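PDB 6I5S: bottromycin amidohydrolase from Streptomyces purpureus, which acts as the thiazoline-specific amidohydrolase that gates bottromycin biosynthesis, carrying zinc ions in what is probably its hydrolytic site. Local coordinates for residues T227-G232 with R277-E282; E244-L249 with G323-R328; R57-E60 with V65-G68; V43-A48 with K394-R399; P191-L196 with H210-V215. All coordinates share one frame; numbering follows the deposited sequence. Where two conformers were deposited one is given.

Interaction 1 (T227-G232 with R277-E282); sequences TEHLYG and RARTGE. With ZN (zinc ion), chain B.
Arg279 extends from helix 273-280 toward His229 and Tyr231, setting a compact turn against a thinly packed arginine. The turn is the tight part. Tyr231 N bonds to Glu228 O, closing a type I' turn that lays CB of His229 over the centre of the Tyr231 ring, 3.5 Å above its plane. From this turn the imidazole reaches zinc, with His229 NE2 2.2 Å from the metal, while its ND1 is hydrogen-bonded to Thr272, which fixes its rotation. Across the contact the guanidinium packs more loosely: its firm partner is Asp348, a ligand of the second zinc, which forms a salt bridge with NH2. The arginine chain is stretched from CG to NE; NH2 comes to the imidazole of His229 and Arg279 NH1 to the hydroxyl of Tyr231, 3.4 Å from OH. His229 CE1 lies at the guanidinium edge, 4.0 Å from Arg279 NH2, the two planes 72° apart. Arg279 is partly exposed and was deposited in two conformers, of which this is one. Two waters also bind the zinc held by His229. A histidine ligand at a strand end is consistent with the binuclear metal centre of the amidohydrolase superfamily, here with a carboxylated lysine among the ligands.

Interaction 2 (E244-L249 with G323-R328); sequences ERWDAL and GALVDR
The indole of Trp246 receives Leu325 CD1 at its edge, near the ring plane, while one face carries CB of Arg245, 4.1 Å above the plane and offset toward the rim. Thr280 of helix 273-280 and the side chains of Arg321 and Arg322 also touch the Trp246 side chain. The arrangement is helix-helix packing: helix 245-254 lies against the long helix 316-338, and both are in contact with helix 273-280. No hydrogen bond links the two segments, and the seam is apolar. Leu325 is its central residue. With CG anti to its carbonyl carbon (chi1 -60°), it sends CD1 toward the backbone of the other helix, 3.7 Å from Trp246 O, and 4.4 Å from Trp246 CB. Leu249 differs, with CG anti to the backbone N (chi1 177°), and the two leucine side chains run antiparallel, side by side. Ala250 and Leu253 of helix 245-254 also touch Leu325, and Trp276 touches Leu249. Around this buried strip the polar links are peripheral: Asp247 forms a salt bridge with Arg321, and Asp327 one with Arg277. Where the leucines pass, the closest approach is Leu249 CD2 to Leu325 CB, 4.0 Å.

Interaction 3 (R57-E60 with V65-G68); sequences RDLE and VVAG
Glu60 N donates to Gly68 O over 2.9 Å in an almost straight bond (177° at the hydrogen), and Glu60 O takes Ala67 N at 2.8 Å, bent to 149°. The same Glu60 O also accepts a weak bond from Gly68 N at 3.4 Å. Two consecutive residues, Ala67 and Gly68, thus face Glu60, which makes this a classic beta bulge in the hairpin of strands 57-62 and 65-71. The hairpin belongs to a three-stranded antiparallel sheet completed by strand 38-41. Gly68 suits its place, since at its backbone angles a CB would be jammed against the carbonyl oxygen of Ala67. Outside the backbone bonds, the extra residue of the bulge turns CB of Ala67 toward Glu60, where it lies alongside the extended glutamate chain, 3.8 Å from Glu60 CG; Glu60 as a whole is exposed. Leu59, next along the strand, is buried. It packs with Phe40 and Trp69, and, with CG anti to the backbone N (chi1 167°), its branch comes round to strand 65-71. It crosses Val66 at about a right angle, methyl to methyl, with Leu59 CD1 4.0 Å from Val66 CG1.

Interaction 4 (V43-A48 with K394-R399); sequences VGLIDA and KPAAGR
A backbone hydrogen bond from Ala397 N to Lys394 O, 2.9 Å long, closes the type I turn that presents Pro395 and Ala396 to Ala48 and Leu45. No hydrogen bond passes between residues 43-48 and 394-399; what crosses is methyl and methylene contact. The firmer half is at Leu45. Its CG stands anti to the backbone N (chi1 173°), which points the isobutyl fork at the turn, and both tines reach the same methyl: Leu45 CD1 is 3.7 Å from Ala396 CB, and Leu45 CD2 is 4.1 Å from it. Trp69 of strand 65-71 also touches Leu45, and CG2 of Val66 in the same strand packs against Ala396 O. Strand 43-45 runs parallel to strand 84-95, whose end carries the zinc ligand His94, with His96 just beyond, and strand 402-405, a few residues past the turn, pairs antiparallel with that same strand. The contact therefore brings the N-terminal and C-terminal parts of the chain together, as in amidohydrolases whose two chain ends build a beta domain beside the catalytic barrel. The second half is looser: Ala48 CB and the Pro395 CB methylene stand 4.5 Å apart. Ala48 is buried here, whereas Pro395 stays partly exposed. Ala383 of helix 383-388 touches both residues, Thr382 just before that helix touches Ala48, and Pro88 meets the proline as well.

Interaction 5 (P191-L196 with H210-V215); sequences PVFEAL and HVPQAV. With ZN (zinc ion), chain B.
Phe193 reaches from helix 190-203 to Val215 and Pro212, and most of its side-chain atoms meet one of the two. CB begins against the valine, with Phe193 CB 3.9 Å from Val215 CG2. The same methyl sits 3.7 Å from Phe193 CG, and its position over one face of the ring makes a CH-pi contact, 4.1 Å from CG2 to the ring centroid and 28° off the normal. Farther out, the rim divides between two neighbours. On one side Phe193 CE2 touches the other valine methyl, Val215 CG1, at 3.9 Å. On the other, Phe193 CD1 is 3.8 Å from Pro212 CG, and Phe193 CE1 lies 4.1 Å from Pro212 CD. The ring is aimed there by a first torsion that sets CG anti to the backbone N (chi1 178°). Pro212 and Val215 are the ends of a type I turn in the loop after His210, closed by Val215 N to Pro212 O at 3.0 Å. In an amidohydrolase barrel such a loop follows a strand carrying a metal ligand; here His210 NE2 binds zinc alongside His229, and Asp186 holds its ND1. Were Phe193 cut back to an alanine, the Val215 methyls and the Pro212 ring would probably lose the face and rim they rest on, the CH-pi contact with them, leaving a gap beside the helix. Thr223 and Met224 also touch Phe193, while Ala220 of helix 217-223 touches Val215.

Interactions 1, 2 and 5 are buried; interaction 3 lies at the surface and interaction 4 is partly buried. Interactions 1 and 5 share a zinc ion with its two waters and touch through His229 and His210, yet interaction 1 sets an arginine beside a zinc-binding histidine and a tyrosine hydroxyl, whereas interaction 5 is an apolar grip. Interactions 1 and 2 are linked by the Arg277 to Asp327 salt bridge and by Thr280 against Trp246, so helix 273-280, part of interaction 1, also packs on both helices of interaction 2. Interactions 3 and 4 touch through probable backbone hydrogen bonds, Arg57 with Val43 and Val66 with Gly398; the centres of interactions 1 and 3 are about 40 Å apart. Interaction 3 alone has backbone hydrogen bonds across its segments.

Interaction 1 (T227-G232 with R277-E282)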
# COMPACT_ATOMS: atom_id res chain seq x y z
N THR A 227 12.24 -2.88 -4.81
CA THR A 227 12.99 -2.48 -3.61
C THR A 227 12.22 -1.38 -2.89
O THR A 227 11.51 -0.56 -3.52
CB THR A 227 14.41 -1.99 -3.91
OG1 THR A 227 14.39 -0.87 -4.82
CG2 THR A 227 15.26 -3.14 -4.58
N GLU A 228 12.28 -1.44 -1.56
CA GLU A 228 11.43 -0.64 -0.70
C GLU A 228 12.23 0.43 0.05
O GLU A 228 13.39 0.22 0.44
CB GLU A 228 10.69 -1.51 0.34
CG GLU A 228 10.09 -2.82 -0.26
CD GLU A 228 9.05 -2.51 -1.28
OE1 GLU A 228 8.11 -1.78 -0.92
OE2 GLU A 228 9.18 -2.96 -2.45
N HIS A 229 11.55 1.53 0.30
CA HIS A 229 11.98 2.60 1.22
C HIS A 229 13.16 3.41 0.71
O HIS A 229 13.69 4.24 1.46
CB HIS A 229 12.35 2.05 2.61
CG HIS A 229 11.40 1.06 3.19
ND1 HIS A 229 10.07 1.34 3.42
CD2 HIS A 229 11.61 -0.21 3.64
CE1 HIS A 229 9.49 0.27 3.95
NE2 HIS A 229 10.40 -0.67 4.10
N LEU A 230 13.56 3.24 -0.56
CA LEU A 230 14.80 3.80 -1.11
C LEU A 230 16.05 3.24 -0.44
O LEU A 230 17.16 3.74 -0.69
CB LEU A 230 14.78 5.36 -1.04
CG LEU A 230 13.65 6.03 -1.81
CD1 LEU A 230 13.73 7.55 -1.63
CD2 LEU A 230 13.74 5.68 -3.28
N TYR A 231 15.95 2.18 0.37
CA TYR A 231 17.17 1.64 0.94
C TYR A 231 18.04 1.14 -0.19
O TYR A 231 17.54 0.70 -1.24
CB TYR A 231 16.90 0.53 1.94
CG TYR A 231 16.13 0.96 3.17
CD1 TYR A 231 16.09 2.27 3.60
CD2 TYR A 231 15.41 0.03 3.91
CE1 TYR A 231 15.36 2.61 4.72
CE2 TYR A 231 14.72 0.36 5.01
CZ TYR A 231 14.70 1.65 5.43
OH TYR A 231 13.95 1.98 6.56
N GLY A 232 19.34 1.29 -0.01
CA GLY A 232 20.26 1.07 -1.13
C GLY A 232 20.70 2.36 -1.76
O GLY A 232 21.89 2.61 -1.93
N ARG A 277 8.33 10.10 6.67
CA ARG A 277 7.83 11.33 7.30
C ARG A 277 7.36 11.06 8.72
O ARG A 277 7.68 11.78 9.65
CB ARG A 277 6.68 11.87 6.44
CG ARG A 277 6.02 13.20 6.89
CD ARG A 277 6.89 14.43 6.53
NE ARG A 277 7.06 14.50 5.09
CZ ARG A 277 7.92 15.34 4.51
NH1 ARG A 277 8.06 15.36 3.20
NH2 ARG A 277 8.69 16.14 5.24
N ALA A 278 6.57 10.00 8.91
CA ALA A 278 6.09 9.71 10.26
C ALA A 278 7.21 9.34 11.22
O ALA A 278 7.14 9.69 12.40
CB ALA A 278 5.03 8.59 10.18
N ARG A 279 8.29 8.68 10.75
CA ARG A 279 9.39 8.31 11.64
C ARG A 279 10.19 9.51 12.14
O ARG A 279 10.93 9.38 13.13
CB ARG A 279 10.34 7.32 10.92
CG ARG A 279 9.71 5.96 10.60
CD ARG A 279 10.58 5.09 9.64
NE ARG A 279 9.85 4.01 8.96
CZ ARG A 279 10.18 3.47 7.78
NH1 ARG A 279 11.24 3.89 7.08
NH2 ARG A 279 9.42 2.52 7.27
N THR A 280 10.11 10.66 11.46
CA THR A 280 10.90 11.83 11.86
C THR A 280 10.42 12.43 13.16
O THR A 280 11.20 13.09 13.86
CB THR A 280 10.84 12.96 10.83
OG1 THR A 280 9.51 13.45 10.73
CG2 THR A 280 11.42 12.57 9.49
N GLY A 281 9.15 12.23 13.50
CA GLY A 281 8.57 12.92 14.62
C GLY A 281 8.05 14.31 14.30
O GLY A 281 7.56 14.99 15.21
N GLU A 282 8.11 14.72 13.04
CA GLU A 282 7.51 15.99 12.61
C GLU A 282 5.99 15.92 12.74
O GLU A 282 5.38 14.83 12.78
CB GLU A 282 7.87 16.32 11.15
CG GLU A 282 7.26 15.33 10.12
CD GLU A 282 5.87 15.74 9.59
OE1 GLU A 282 4.92 14.89 9.60
OE2 GLU A 282 5.73 16.90 9.16
ZN ZN B . 10.68 -2.27 5.56
O HOH W 1 10.84 -2.84 7.62
O HOH W 2 8.86 -1.56 6.65

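Interaction 2 (E244-L249 with G323-R328)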
# COMPACT_ATOMS: atom_id res chain seq x y z
N GLU A 244 22.01 9.08 16.13
CA GLU A 244 22.83 9.21 14.95
C GLU A 244 22.05 9.10 13.65
O GLU A 244 22.64 9.37 12.60
CB GLU A 244 23.92 8.13 14.93
CG GLU A 244 24.94 8.25 16.02
CD GLU A 244 25.96 7.11 15.99
OE1 GLU A 244 25.70 6.10 15.31
OE2 GLU A 244 27.03 7.24 16.63
N ARG A 245 20.76 8.71 13.70
CA ARG A 245 20.05 8.31 12.48
C ARG A 245 19.98 9.42 11.45
O ARG A 245 20.18 9.19 10.26
CB ARG A 245 18.62 7.85 12.81
CG ARG A 245 18.60 6.60 13.63
CD ARG A 245 17.20 6.14 13.96
NE ARG A 245 17.24 5.00 14.87
CZ ARG A 245 16.22 4.62 15.61
NH1 ARG A 245 15.07 5.29 15.54
NH2 ARG A 245 16.34 3.57 16.42
N TRP A 246 19.60 10.62 11.88
CA TRP A 246 19.30 11.67 10.91
C TRP A 246 20.58 12.36 10.43
O TRP A 246 20.65 12.77 9.27
CB TRP A 246 18.26 12.64 11.51
CG TRP A 246 16.97 11.81 11.88
CD1 TRP A 246 16.59 11.38 13.13
CD2 TRP A 246 15.98 11.30 10.98
NE1 TRP A 246 15.45 10.66 13.06
CE2 TRP A 246 15.06 10.57 11.75
CE3 TRP A 246 15.79 11.37 9.60
CZ2 TRP A 246 13.99 9.94 11.20
CZ3 TRP A 246 14.73 10.75 9.06
CH2 TRP A 246 13.84 10.02 9.84
N ASP A 247 21.60 12.44 11.30
CA ASP A 247 22.94 12.80 10.87
C ASP A 247 23.45 11.83 9.80
O ASP A 247 24.07 12.24 8.81
CB ASP A 247 23.90 12.79 12.06
CG ASP A 247 23.64 13.90 13.06
OD1 ASP A 247 22.86 14.83 12.75
OD2 ASP A 247 24.23 13.84 14.15
N ALA A 248 23.25 10.54 10.00
CA ALA A 248 23.68 9.55 9.01
C ALA A 248 22.91 9.72 7.70
O ALA A 248 23.48 9.60 6.61
CB ALA A 248 23.46 8.14 9.57
N LEU A 249 21.63 10.01 7.78
CA LEU A 249 20.89 10.24 6.54
C LEU A 249 21.38 11.53 5.89
O LEU A 249 21.61 11.56 4.67
CB LEU A 249 19.38 10.29 6.81
CG LEU A 249 18.47 10.58 5.63
CD1 LEU A 249 18.58 9.45 4.60
CD2 LEU A 249 16.96 10.75 6.04
N GLY A 323 12.31 17.01 8.43
CA GLY A 323 11.35 17.14 7.34
C GLY A 323 12.01 17.48 6.02
O GLY A 323 11.63 16.96 4.97
N ALA A 324 13.01 18.39 6.06
CA ALA A 324 13.76 18.72 4.85
C ALA A 324 14.49 17.51 4.27
O ALA A 324 14.65 17.41 3.04
CB ALA A 324 14.77 19.83 5.14
N LEU A 325 15.00 16.62 5.12
CA LEU A 325 15.63 15.40 4.58
C LEU A 325 14.61 14.51 3.87
O LEU A 325 14.89 13.93 2.81
CB LEU A 325 16.35 14.64 5.71
CG LEU A 325 17.47 15.41 6.43
CD1 LEU A 325 17.94 14.63 7.63
CD2 LEU A 325 18.60 15.69 5.50
N VAL A 326 13.41 14.37 4.42
CA VAL A 326 12.40 13.55 3.76
C VAL A 326 11.94 14.23 2.47
O VAL A 326 11.66 13.54 1.48
CB VAL A 326 11.26 13.25 4.71
CG1 VAL A 326 10.15 12.47 4.03
CG2 VAL A 326 11.79 12.48 5.90
N ASP A 327 11.89 15.58 2.44
CA ASP A 327 11.62 16.26 1.18
C ASP A 327 12.64 15.86 0.12
O ASP A 327 12.29 15.66 -1.05
CB ASP A 327 11.64 17.77 1.38
CG ASP A 327 10.46 18.30 2.19
OD1 ASP A 327 9.41 17.61 2.33
OD2 ASP A 327 10.56 19.46 2.66
N ARG A 328 13.91 15.81 0.48
CA ARG A 328 14.96 15.39 -0.45
C ARG A 328 14.77 13.96 -0.91
O ARG A 328 15.05 13.64 -2.07
CB ARG A 328 16.35 15.56 0.19
CG ARG A 328 16.71 17.06 0.40
CD ARG A 328 18.13 17.29 0.85
NE ARG A 328 19.06 16.84 -0.16
CZ ARG A 328 20.36 16.74 0.03
NH1 ARG A 328 20.88 17.07 1.20
NH2 ARG A 328 21.14 16.31 -0.96

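Interaction 3 (R57-E60 with V65-G68)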
# COMPACT_ATOMS: atom_id res chain seq x y z
N ARG A 57 -18.86 6.24 -21.82
CA ARG A 57 -19.35 4.95 -22.25
C ARG A 57 -20.08 4.28 -21.10
O ARG A 57 -19.79 4.52 -19.93
CB ARG A 57 -18.20 4.07 -22.73
CG ARG A 57 -17.49 4.61 -23.96
CD ARG A 57 -16.52 3.57 -24.50
NE ARG A 57 -15.88 3.98 -25.75
CZ ARG A 57 -14.57 4.06 -25.94
NH1 ARG A 57 -13.72 3.71 -24.98
NH2 ARG A 57 -14.11 4.46 -27.12
N ASP A 58 -21.07 3.49 -21.45
CA ASP A 58 -21.80 2.74 -20.44
C ASP A 58 -21.04 1.47 -20.12
O ASP A 58 -20.71 0.68 -21.01
CB ASP A 58 -23.21 2.41 -20.94
CG ASP A 58 -24.05 3.64 -21.28
OD1 ASP A 58 -23.83 4.75 -20.75
OD2 ASP A 58 -25.00 3.47 -22.07
N LEU A 59 -20.77 1.28 -18.83
CA LEU A 59 -19.94 0.20 -18.33
C LEU A 59 -20.83 -0.96 -17.88
O LEU A 59 -21.66 -0.79 -16.99
CB LEU A 59 -19.11 0.72 -17.16
CG LEU A 59 -18.41 -0.35 -16.33
CD1 LEU A 59 -17.40 -1.13 -17.20
CD2 LEU A 59 -17.72 0.27 -15.14
N GLU A 60 -20.61 -2.14 -18.46
CA GLU A 60 -21.32 -3.35 -18.07
C GLU A 60 -20.42 -4.22 -17.21
O GLU A 60 -19.31 -4.59 -17.63
CB GLU A 60 -21.78 -4.12 -19.30
CG GLU A 60 -22.50 -5.38 -18.92
CD GLU A 60 -22.89 -6.23 -20.10
OE1 GLU A 60 -22.78 -5.76 -21.25
OE2 GLU A 60 -23.31 -7.37 -19.84
N VAL A 65 -16.99 -9.00 -13.19
CA VAL A 65 -15.98 -8.88 -14.23
C VAL A 65 -16.41 -7.76 -15.16
O VAL A 65 -17.59 -7.62 -15.46
CB VAL A 65 -15.82 -10.21 -15.02
CG1 VAL A 65 -14.96 -10.02 -16.23
CG2 VAL A 65 -15.29 -11.32 -14.10
N VAL A 66 -15.44 -6.97 -15.63
CA VAL A 66 -15.74 -5.95 -16.62
C VAL A 66 -16.14 -6.64 -17.93
O VAL A 66 -15.32 -7.27 -18.60
CB VAL A 66 -14.56 -5.00 -16.81
CG1 VAL A 66 -14.79 -4.02 -17.94
CG2 VAL A 66 -14.31 -4.25 -15.52
N ALA A 67 -17.41 -6.52 -18.29
CA ALA A 67 -17.92 -7.20 -19.48
C ALA A 67 -17.76 -6.35 -20.73
O ALA A 67 -17.57 -6.92 -21.81
CB ALA A 67 -19.39 -7.56 -19.30
N GLY A 68 -17.86 -5.03 -20.64
CA GLY A 68 -17.75 -4.23 -21.84
C GLY A 68 -18.15 -2.80 -21.62
O GLY A 68 -18.65 -2.41 -20.55

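Interaction 4 (V43-A48 with K394-R399)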
# COMPACT_ATOMS: atom_id res chain seq x y z
N VAL A 43 -19.80 6.69 -18.27
CA VAL A 43 -18.60 6.61 -17.45
C VAL A 43 -17.45 7.14 -18.28
O VAL A 43 -17.30 6.75 -19.45
CB VAL A 43 -18.32 5.16 -17.01
CG1 VAL A 43 -16.93 5.00 -16.44
CG2 VAL A 43 -19.34 4.70 -15.96
N GLY A 44 -16.64 8.02 -17.68
CA GLY A 44 -15.37 8.41 -18.27
C GLY A 44 -14.22 7.62 -17.64
O GLY A 44 -13.86 7.81 -16.47
N LEU A 45 -13.67 6.68 -18.39
CA LEU A 45 -12.57 5.85 -17.88
C LEU A 45 -11.30 6.67 -17.96
O LEU A 45 -10.91 7.11 -19.04
CB LEU A 45 -12.43 4.56 -18.68
CG LEU A 45 -11.21 3.66 -18.37
CD1 LEU A 45 -11.25 3.21 -16.93
CD2 LEU A 45 -11.13 2.45 -19.33
N ILE A 46 -10.67 6.91 -16.82
CA ILE A 46 -9.40 7.64 -16.79
C ILE A 46 -8.26 6.66 -17.05
O ILE A 46 -8.18 5.60 -16.41
CB ILE A 46 -9.25 8.38 -15.46
CG1 ILE A 46 -10.36 9.45 -15.35
CG2 ILE A 46 -7.87 9.01 -15.34
CD1 ILE A 46 -10.38 10.16 -14.02
N ASP A 47 -7.42 6.99 -18.01
CA ASP A 47 -6.33 6.11 -18.44
C ASP A 47 -5.27 6.06 -17.36
O ASP A 47 -4.69 7.08 -17.01
CB ASP A 47 -5.71 6.61 -19.75
CG ASP A 47 -4.78 5.59 -20.39
OD1 ASP A 47 -4.77 4.43 -19.95
OD2 ASP A 47 -4.05 5.96 -21.34
N ALA A 48 -5.01 4.86 -16.84
CA ALA A 48 -4.15 4.73 -15.66
C ALA A 48 -2.75 5.30 -15.89
O ALA A 48 -2.06 5.63 -14.92
CB ALA A 48 -4.05 3.26 -15.25
N LYS A 394 -5.57 -6.30 -17.74
CA LYS A 394 -5.47 -4.86 -17.91
C LYS A 394 -6.10 -4.16 -16.69
O LYS A 394 -7.01 -4.71 -16.05
CB LYS A 394 -6.16 -4.41 -19.20
CG LYS A 394 -5.18 -4.26 -20.39
CD LYS A 394 -5.62 -5.06 -21.60
CE LYS A 394 -4.43 -5.70 -22.34
NZ LYS A 394 -4.73 -7.12 -22.72
N PRO A 395 -5.62 -2.96 -16.34
CA PRO A 395 -5.95 -2.39 -15.02
C PRO A 395 -7.44 -2.17 -14.82
O PRO A 395 -7.95 -2.29 -13.70
CB PRO A 395 -5.18 -1.05 -15.00
CG PRO A 395 -4.20 -1.14 -16.09
CD PRO A 395 -4.78 -2.05 -17.13
N ALA A 396 -8.15 -1.84 -15.89
CA ALA A 396 -9.59 -1.59 -15.84
C ALA A 396 -10.37 -2.69 -16.54
O ALA A 396 -11.50 -2.46 -16.99
CB ALA A 396 -9.91 -0.23 -16.47
N ALA A 397 -9.77 -3.88 -16.67
CA ALA A 397 -10.50 -5.04 -17.20
C ALA A 397 -10.38 -6.21 -16.24
O ALA A 397 -9.83 -6.07 -15.14
CB ALA A 397 -10.00 -5.46 -18.58
N GLY A 398 -10.88 -7.37 -16.63
CA GLY A 398 -10.91 -8.48 -15.71
C GLY A 398 -11.78 -8.14 -14.51
O GLY A 398 -12.91 -7.67 -14.65
N ARG A 399 -11.23 -8.34 -13.32
CA ARG A 399 -12.02 -8.14 -12.11
C ARG A 399 -12.46 -6.69 -12.02
O ARG A 399 -11.71 -5.75 -12.28
CB ARG A 399 -11.23 -8.54 -10.86
CG ARG A 399 -12.04 -8.46 -9.55
CD ARG A 399 -11.39 -9.13 -8.34
NE ARG A 399 -10.04 -8.64 -8.06
CZ ARG A 399 -8.94 -9.38 -8.07
NH1 ARG A 399 -9.01 -10.67 -8.34
NH2 ARG A 399 -7.77 -8.83 -7.81

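Interaction 5 (P191-L196 with H210-V215)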
# COMPACT_ATOMS: atom_id res chain seq x y z
N PRO A 191 26.27 -14.32 -0.26
CA PRO A 191 26.15 -15.62 -0.96
C PRO A 191 24.75 -16.22 -0.85
O PRO A 191 24.26 -16.93 -1.76
CB PRO A 191 27.20 -16.49 -0.25
CG PRO A 191 27.94 -15.68 0.63
CD PRO A 191 27.28 -14.35 0.82
N VAL A 192 24.10 -16.00 0.29
CA VAL A 192 22.74 -16.47 0.49
C VAL A 192 21.77 -15.71 -0.40
O VAL A 192 20.89 -16.33 -1.03
CB VAL A 192 22.38 -16.40 1.98
CG1 VAL A 192 20.95 -16.84 2.20
CG2 VAL A 192 23.33 -17.29 2.82
N PHE A 193 21.90 -14.38 -0.49
CA PHE A 193 21.08 -13.60 -1.40
C PHE A 193 21.23 -14.11 -2.84
O PHE A 193 20.25 -14.27 -3.57
CB PHE A 193 21.44 -12.12 -1.29
CG PHE A 193 20.68 -11.25 -2.24
CD1 PHE A 193 19.45 -10.73 -1.87
CD2 PHE A 193 21.19 -10.97 -3.48
CE1 PHE A 193 18.76 -9.90 -2.76
CE2 PHE A 193 20.53 -10.14 -4.36
CZ PHE A 193 19.32 -9.62 -4.02
N GLU A 194 22.47 -14.35 -3.27
CA GLU A 194 22.69 -14.75 -4.66
C GLU A 194 22.02 -16.07 -4.96
O GLU A 194 21.44 -16.25 -6.04
CB GLU A 194 24.20 -14.87 -4.97
CG GLU A 194 24.91 -13.54 -5.00
CD GLU A 194 26.43 -13.64 -5.13
OE1 GLU A 194 27.03 -14.74 -5.22
OE2 GLU A 194 27.04 -12.54 -5.15
N ALA A 195 22.14 -17.02 -4.02
CA ALA A 195 21.47 -18.30 -4.18
C ALA A 195 19.95 -18.15 -4.18
O ALA A 195 19.27 -18.81 -4.96
CB ALA A 195 21.90 -19.27 -3.10
N LEU A 196 19.43 -17.28 -3.30
CA LEU A 196 17.99 -17.06 -3.18
C LEU A 196 17.42 -16.48 -4.45
O LEU A 196 16.42 -16.97 -4.98
CB LEU A 196 17.70 -16.12 -2.01
CG LEU A 196 16.27 -15.61 -1.84
CD1 LEU A 196 15.38 -16.77 -1.56
CD2 LEU A 196 16.26 -14.66 -0.70
N HIS A 210 14.10 -5.12 1.26
CA HIS A 210 15.20 -4.21 1.53
C HIS A 210 16.44 -4.64 0.79
O HIS A 210 16.81 -5.80 0.86
CB HIS A 210 15.55 -4.19 3.03
CG HIS A 210 14.44 -3.69 3.91
ND1 HIS A 210 14.65 -3.41 5.25
CD2 HIS A 210 13.13 -3.44 3.67
CE1 HIS A 210 13.50 -2.99 5.78
NE2 HIS A 210 12.57 -3.01 4.85
N VAL A 211 17.14 -3.70 0.14
CA VAL A 211 18.43 -4.06 -0.45
C VAL A 211 19.34 -4.48 0.70
O VAL A 211 19.59 -3.68 1.60
CB VAL A 211 19.08 -2.89 -1.23
CG1 VAL A 211 20.51 -3.23 -1.69
CG2 VAL A 211 18.18 -2.48 -2.42
N PRO A 212 19.85 -5.70 0.73
CA PRO A 212 20.67 -6.10 1.88
C PRO A 212 21.97 -5.34 1.93
O PRO A 212 22.54 -4.97 0.91
CB PRO A 212 20.90 -7.59 1.65
CG PRO A 212 19.75 -8.00 0.76
CD PRO A 212 19.54 -6.86 -0.14
N GLN A 213 22.42 -5.08 3.15
CA GLN A 213 23.63 -4.30 3.35
C GLN A 213 24.82 -4.92 2.64
O GLN A 213 25.71 -4.18 2.15
CB GLN A 213 23.93 -4.20 4.84
CG GLN A 213 23.02 -3.27 5.59
CD GLN A 213 23.68 -2.61 6.78
OE1 GLN A 213 23.21 -1.57 7.23
NE2 GLN A 213 24.78 -3.20 7.29
N ALA A 214 24.85 -6.24 2.55
CA ALA A 214 25.99 -6.94 1.96
C ALA A 214 25.88 -7.11 0.46
O ALA A 214 26.68 -7.84 -0.12
CB ALA A 214 26.16 -8.31 2.61
N VAL A 215 24.88 -6.49 -0.16
CA VAL A 215 24.63 -6.63 -1.59
C VAL A 215 24.78 -5.28 -2.29
O VAL A 215 24.19 -4.26 -1.87
CB VAL A 215 23.25 -7.22 -1.86
CG1 VAL A 215 22.91 -7.24 -3.38
CG2 VAL A 215 23.15 -8.67 -1.28
ZN ZN B . 10.68 -2.27 5.56
O HOH W 1 10.84 -2.84 7.62
O HOH W 2 8.86 -1.56 6.65